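Local atomic coordinates of mycosin-1 (Mycobacterium smegmatis, PDB entry 4KB5), a protein that cleaves the secreted protein EspB as a membrane-anchored, subtilisin-like serine protease and may regulate ESX-1 (type VII) secretion and virulence. Residues M104-I109 / V126-L131; G320-V325 / A335-R340. All blocks are in the same frame, centred on the assembly; numbering follows the deposited sequence.

Interaction 1 of 2, residues M104-I109 / V126-L131; sequences MTAAII and VRLLSL
The flat group that meets Leu128 belongs to the backbone: the peptide between Ala106 and Ala107, whose carbonyl O touches both methyls of that leucine. CD1 of Leu128 lies beyond the oxygen and well off to one side of the peptide plane, 3.8 Å from Ala106 O, while CD2 lies on the same side but much nearer the plane, 4.0 Å from Ala106 O. No hydrogen bond crosses between the two segments. The forked end of Leu128 also reaches the side chains of the helix: CD1 is 4.4 Å from Ala106 CB, and CD2 is 3.9 Å from Ile109 CG2, with the two larger side chains set at a slant to each other. Ile109 does its touching with the CG2 branch, held anti to the backbone N (CG1 has chi1 -68°), and the same methyl meets Val126 CG2 at 4.4 Å. It therefore sits against both residues, at a looser distance from the valine. The spacing makes this work: Ala106 and Ile109, one helical turn apart, present one side of the helix, and Val126 and Leu128, two residues apart, point from the same side of the chain. All four are buried. Helix 102-110 follows His101 of the probable charge relay, and Thr105 OG1 hydrogen-bonds both to His101 O and to Asp70 OD2, another probable member of it. Strand 127-132 runs between strands 82-86 and 65-70 of the parallel sheet; Val68 of the latter also touches Ile109, Val79 covers Ala106, and Ala323 of helix 311-328 packs on Val126.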
loop_
_atom_site.group_PDB
_atom_site.type_symbol
_atom_site.label_atom_id
_atom_site.label_comp_id
_atom_site.label_asym_id
_atom_site.label_seq_id
_atom_site.Cartn_x
_atom_site.Cartn_y
_atom_site.Cartn_z
ATOM N N MET A 104 10.241 1.602 -7.616
ATOM C CA MET A 104 10.867 1.317 -6.318
ATOM C C MET A 104 9.953 0.529 -5.365
ATOM O O MET A 104 10.439 -0.287 -4.557
ATOM C CB MET A 104 11.321 2.622 -5.657
ATOM C CG MET A 104 12.562 3.239 -6.315
ATOM S SD MET A 104 12.189 4.628 -7.406
ATOM C CE MET A 104 12.083 5.954 -6.214
ATOM N N THR A 105 8.642 0.765 -5.468
ATOM C CA THR A 105 7.647 -0.003 -4.697
ATOM C C THR A 105 7.728 -1.472 -5.084
ATOM O O THR A 105 7.827 -2.345 -4.214
ATOM C CB THR A 105 6.212 0.518 -4.932
ATOM O OG1 THR A 105 6.160 1.919 -4.632
ATOM C CG2 THR A 105 5.218 -0.208 -4.030
ATOM N N ALA A 106 7.707 -1.729 -6.395
ATOM C CA ALA A 106 7.799 -3.080 -6.963
ATOM C C ALA A 106 9.101 -3.790 -6.603
ATOM O O ALA A 106 9.115 -5.001 -6.376
ATOM C CB ALA A 106 7.637 -3.026 -8.491
ATOM N N ALA A 107 10.199 -3.038 -6.575
ATOM C CA ALA A 107 11.514 -3.617 -6.275
ATOM C C ALA A 107 11.595 -4.018 -4.802
ATOM O O ALA A 107 12.159 -5.059 -4.483
ATOM C CB ALA A 107 12.636 -2.641 -6.628
ATOM N N ILE A 108 11.024 -3.214 -3.910
ATOM C CA ILE A 108 10.922 -3.627 -2.490
ATOM C C ILE A 108 10.172 -4.959 -2.359
ATOM O O ILE A 108 10.589 -5.859 -1.606
ATOM C CB ILE A 108 10.346 -2.504 -1.616
ATOM C CG1 ILE A 108 11.449 -1.458 -1.406
ATOM C CG2 ILE A 108 9.878 -3.036 -0.252
ATOM C CD1 ILE A 108 10.957 -0.071 -1.066
ATOM N N ILE A 109 9.102 -5.111 -3.148
ATOM C CA ILE A 109 8.276 -6.299 -3.060
ATOM C C ILE A 109 9.032 -7.493 -3.618
ATOM O O ILE A 109 9.114 -8.536 -2.969
ATOM C CB ILE A 109 6.907 -6.124 -3.778
ATOM C CG1 ILE A 109 6.030 -5.103 -3.045
ATOM C CG2 ILE A 109 6.174 -7.457 -3.921
ATOM C CD1 ILE A 109 4.871 -4.579 -3.882
ATOM N N VAL A 126 8.528 -13.625 -6.886
ATOM C CA VAL A 126 7.126 -13.342 -7.255
ATOM C C VAL A 126 6.986 -12.884 -8.714
ATOM O O VAL A 126 7.924 -12.337 -9.282
ATOM C CB VAL A 126 6.437 -12.269 -6.369
ATOM C CG1 VAL A 126 6.243 -12.764 -4.941
ATOM C CG2 VAL A 126 7.178 -10.929 -6.403
ATOM N N ARG A 127 5.809 -13.110 -9.298
ATOM C CA ARG A 127 5.421 -12.425 -10.533
ATOM C C ARG A 127 4.849 -11.063 -10.136
ATOM O O ARG A 127 4.028 -10.979 -9.224
ATOM C CB ARG A 127 4.392 -13.250 -11.300
ATOM C CG ARG A 127 3.976 -12.665 -12.640
ATOM C CD ARG A 127 3.030 -13.613 -13.369
ATOM N NE ARG A 127 2.992 -13.359 -14.809
ATOM C CZ ARG A 127 2.799 -14.295 -15.742
ATOM N NH1 ARG A 127 2.624 -15.568 -15.399
ATOM N NH2 ARG A 127 2.790 -13.960 -17.029
ATOM N N LEU A 128 5.324 -10.001 -10.784
ATOM C CA LEU A 128 4.847 -8.645 -10.515
ATOM C C LEU A 128 3.949 -8.144 -11.654
ATOM O O LEU A 128 4.301 -8.280 -12.834
ATOM C CB LEU A 128 6.027 -7.683 -10.312
ATOM C CG LEU A 128 6.955 -7.912 -9.114
ATOM C CD1 LEU A 128 8.330 -7.288 -9.336
ATOM C CD2 LEU A 128 6.319 -7.396 -7.823
ATOM N N LEU A 129 2.795 -7.579 -11.294
ATOM C CA LEU A 129 1.895 -6.942 -12.259
ATOM C C LEU A 129 1.788 -5.473 -11.927
ATOM O O LEU A 129 1.486 -5.129 -10.792
ATOM C CB LEU A 129 0.491 -7.531 -12.179
ATOM C CG LEU A 129 0.145 -8.946 -12.630
ATOM C CD1 LEU A 129 -1.370 -9.091 -12.511
ATOM C CD2 LEU A 129 0.604 -9.251 -14.052
ATOM N N SER A 130 2.013 -4.603 -12.905
ATOM C CA SER A 130 1.944 -3.150 -12.665
ATOM C C SER A 130 0.682 -2.492 -13.225
ATOM O O SER A 130 0.425 -2.561 -14.433
ATOM C CB SER A 130 3.157 -2.441 -13.254
ATOM O OG SER A 130 3.009 -1.041 -13.079
ATOM N N LEU A 131 -0.082 -1.851 -12.348
ATOM C CA LEU A 131 -1.257 -1.074 -12.744
ATOM C C LEU A 131 -1.006 0.363 -12.328
ATOM O O LEU A 131 -0.855 0.640 -11.149
ATOM C CB LEU A 131 -2.529 -1.604 -12.058
ATOM C CG LEU A 131 -3.020 -3.019 -12.397
ATOM C CD1 LEU A 131 -2.199 -4.110 -11.708
ATOM C CD2 LEU A 131 -4.493 -3.142 -12.023
#

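Interaction 2 of 2, residues G320-V325 / A335-R340; sequences GLAALV and AQIINR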
loop_
_atom_site.group_PDB
_atom_site.type_symbol
_atom_site.label_atom_id
_atom_site.label_comp_id
_atom_site.label_asym_id
_atom_site.label_seq_id
_atom_site.Cartn_x
_atom_site.Cartn_y
_atom_site.Cartn_z
ATOM N N GLY A 320 5.213 -7.810 0.259
ATOM C CA GLY A 320 6.239 -8.853 0.083
ATOM C C GLY A 320 6.089 -9.974 1.100
ATOM O O GLY A 320 6.183 -11.162 0.762
ATOM N N LEU A 321 5.855 -9.615 2.362
ATOM C CA LEU A 321 5.694 -10.654 3.401
ATOM C C LEU A 321 4.457 -11.527 3.119
ATOM O O LEU A 321 4.496 -12.773 3.219
ATOM C CB LEU A 321 5.630 -10.012 4.800
ATOM C CG LEU A 321 5.357 -10.979 5.984
ATOM C CD1 LEU A 321 6.363 -12.132 6.050
ATOM C CD2 LEU A 321 5.317 -10.237 7.312
ATOM N N ALA A 322 3.358 -10.883 2.734
ATOM C CA ALA A 322 2.140 -11.642 2.415
ATOM C C ALA A 322 2.396 -12.695 1.328
ATOM O O ALA A 322 1.865 -13.818 1.400
ATOM C CB ALA A 322 0.992 -10.702 2.035
ATOM N N ALA A 323 3.228 -12.343 0.342
ATOM C CA ALA A 323 3.618 -13.291 -0.709
ATOM C C ALA A 323 4.457 -14.453 -0.170
ATOM O O ALA A 323 4.238 -15.613 -0.534
ATOM C CB ALA A 323 4.351 -12.563 -1.830
ATOM N N LEU A 324 5.416 -14.150 0.700
ATOM C CA LEU A 324 6.152 -15.214 1.406
ATOM C C LEU A 324 5.192 -16.151 2.146
ATOM O O LEU A 324 5.272 -17.377 2.009
ATOM C CB LEU A 324 7.165 -14.614 2.394
ATOM C CG LEU A 324 8.253 -13.718 1.783
ATOM C CD1 LEU A 324 9.300 -13.346 2.819
ATOM C CD2 LEU A 324 8.915 -14.411 0.604
ATOM N N VAL A 325 4.277 -15.561 2.915
ATOM C CA VAL A 325 3.293 -16.339 3.675
ATOM C C VAL A 325 2.428 -17.175 2.728
ATOM O O VAL A 325 2.189 -18.357 2.983
ATOM C CB VAL A 325 2.417 -15.433 4.571
ATOM C CG1 VAL A 325 1.305 -16.237 5.235
ATOM C CG2 VAL A 325 3.282 -14.731 5.612
ATOM N N ALA A 335 -7.929 -13.344 4.883
ATOM C CA ALA A 335 -8.111 -13.034 6.311
ATOM C C ALA A 335 -7.072 -13.735 7.187
ATOM O O ALA A 335 -6.537 -13.147 8.125
ATOM C CB ALA A 335 -9.530 -13.387 6.782
ATOM N N GLN A 336 -6.798 -14.994 6.876
ATOM C CA GLN A 336 -5.879 -15.791 7.661
ATOM C C GLN A 336 -4.422 -15.387 7.452
ATOM O O GLN A 336 -3.606 -15.514 8.368
ATOM C CB GLN A 336 -6.087 -17.273 7.334
ATOM C CG GLN A 336 -7.444 -17.766 7.803
ATOM C CD GLN A 336 -7.778 -19.151 7.306
ATOM O OE1 GLN A 336 -7.279 -19.598 6.269
ATOM N NE2 GLN A 336 -8.654 -19.838 8.039
ATOM N N ILE A 337 -4.093 -14.920 6.247
ATOM C CA ILE A 337 -2.760 -14.383 5.975
ATOM C C ILE A 337 -2.543 -13.085 6.760
ATOM O O ILE A 337 -1.540 -12.938 7.455
ATOM C CB ILE A 337 -2.515 -14.201 4.455
ATOM C CG1 ILE A 337 -2.365 -15.579 3.807
ATOM C CG2 ILE A 337 -1.266 -13.347 4.212
ATOM C CD1 ILE A 337 -2.482 -15.597 2.288
ATOM N N ILE A 338 -3.502 -12.171 6.691
ATOM C CA ILE A 338 -3.458 -10.929 7.475
ATOM C C ILE A 338 -3.361 -11.216 8.986
ATOM O O ILE A 338 -2.597 -10.549 9.695
ATOM C CB ILE A 338 -4.681 -10.031 7.187
ATOM C CG1 ILE A 338 -4.588 -9.419 5.777
ATOM C CG2 ILE A 338 -4.806 -8.908 8.214
ATOM C CD1 ILE A 338 -5.906 -8.836 5.294
ATOM N N ASN A 339 -4.120 -12.204 9.466
ATOM C CA ASN A 339 -4.107 -12.546 10.896
ATOM C C ASN A 339 -2.717 -12.991 11.349
ATOM O O ASN A 339 -2.223 -12.560 12.386
ATOM C CB ASN A 339 -5.127 -13.649 11.225
ATOM C CG ASN A 339 -5.050 -14.089 12.689
ATOM O OD1 ASN A 339 -4.624 -15.204 12.999
ATOM N ND2 ASN A 339 -5.416 -13.198 13.580
ATOM N N ARG A 340 -2.110 -13.863 10.557
ATOM C CA ARG A 340 -0.764 -14.349 10.786
ATOM C C ARG A 340 0.294 -13.217 10.829
ATOM O O ARG A 340 1.183 -13.210 11.692
ATOM C CB ARG A 340 -0.445 -15.396 9.729
ATOM C CG ARG A 340 0.988 -15.873 9.706
ATOM C CD ARG A 340 1.121 -17.149 8.894
ATOM N NE ARG A 340 0.680 -18.296 9.661
ATOM C CZ ARG A 340 1.414 -18.945 10.568
ATOM N NH1 ARG A 340 0.881 -19.970 11.208
ATOM N NH2 ARG A 340 2.667 -18.584 10.843
#
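Apolar contacts between Val325, Ala322 and Ile337 form the centre of this helix crossing. Val325 CG1 lies 4.0 Å from Ile337 CG1 and equally far from Ile337 CG2, as the two branched side chains run past each other in opposite directions. The CG2 methyl of Ile337, anti to its own backbone N, also reaches Ala322 CB at 4.1 Å. Here the backbones come nearest, with 6.6 Å between the CA atoms of Ala322 and Ile337, although the axes of the two segments are 10.1 Å apart at an angle of 113°. Val210 of strand 210-214 touches both of these residues.

A second kind of contact uses the aliphatic part of a charged residue. Arg340 CD comes to 3.8 Å from Val325 CG1, the valine and arginine chains slanting across one another. Arg340 runs extended as far as CD and then bends at chi3 (-79°), which leaves a methylene against the valine while the guanidinium turns elsewhere.

The polar work is done beyond the two segments, and no hydrogen bond joins them. Arg340 NH2 gives hydrogen bonds to Ala366 O and Trp369 O, and the guanidinium makes a cation-pi contact with Phe329. Two carbonyls on NH2 and an aromatic ring thus help to fix the charged end of a buried side chain.

Helix 311-328 carries Ser312, the probable nucleophile, near its N-terminal end, as in subtilisins. This contact lies further along that helix, away from the catalytic residues, where the next helix, 334-343, crosses it: plain packing in the C-terminal part of the subtilisin-like fold.

Overall arrangement
Both contacts are buried, with interaction 1 somewhat nearer the middle of the chain; the centres of interactions 1 and 2 lie about 16 Å apart. Interaction 1 sets a helix on a strand of the parallel sheet, close to the probable charge relay, whereas interaction 2 joins two consecutive helices away from it. They share no segment but meet directly: helix 311-328 touches interaction 1 through Gly320, against Ile109 CG2, and Ala323, against Val126 CG1, while Ala322 and Val325 of the same helix serve interaction 2. Their chemistry differs modestly. The contact of 104-109 with 126-131 is aliphatic packing that includes a backbone carbonyl; that of 320-325 with 335-340 adds the aliphatic part of an arginine whose guanidinium is hydrogen-bonded by other parts of the chain.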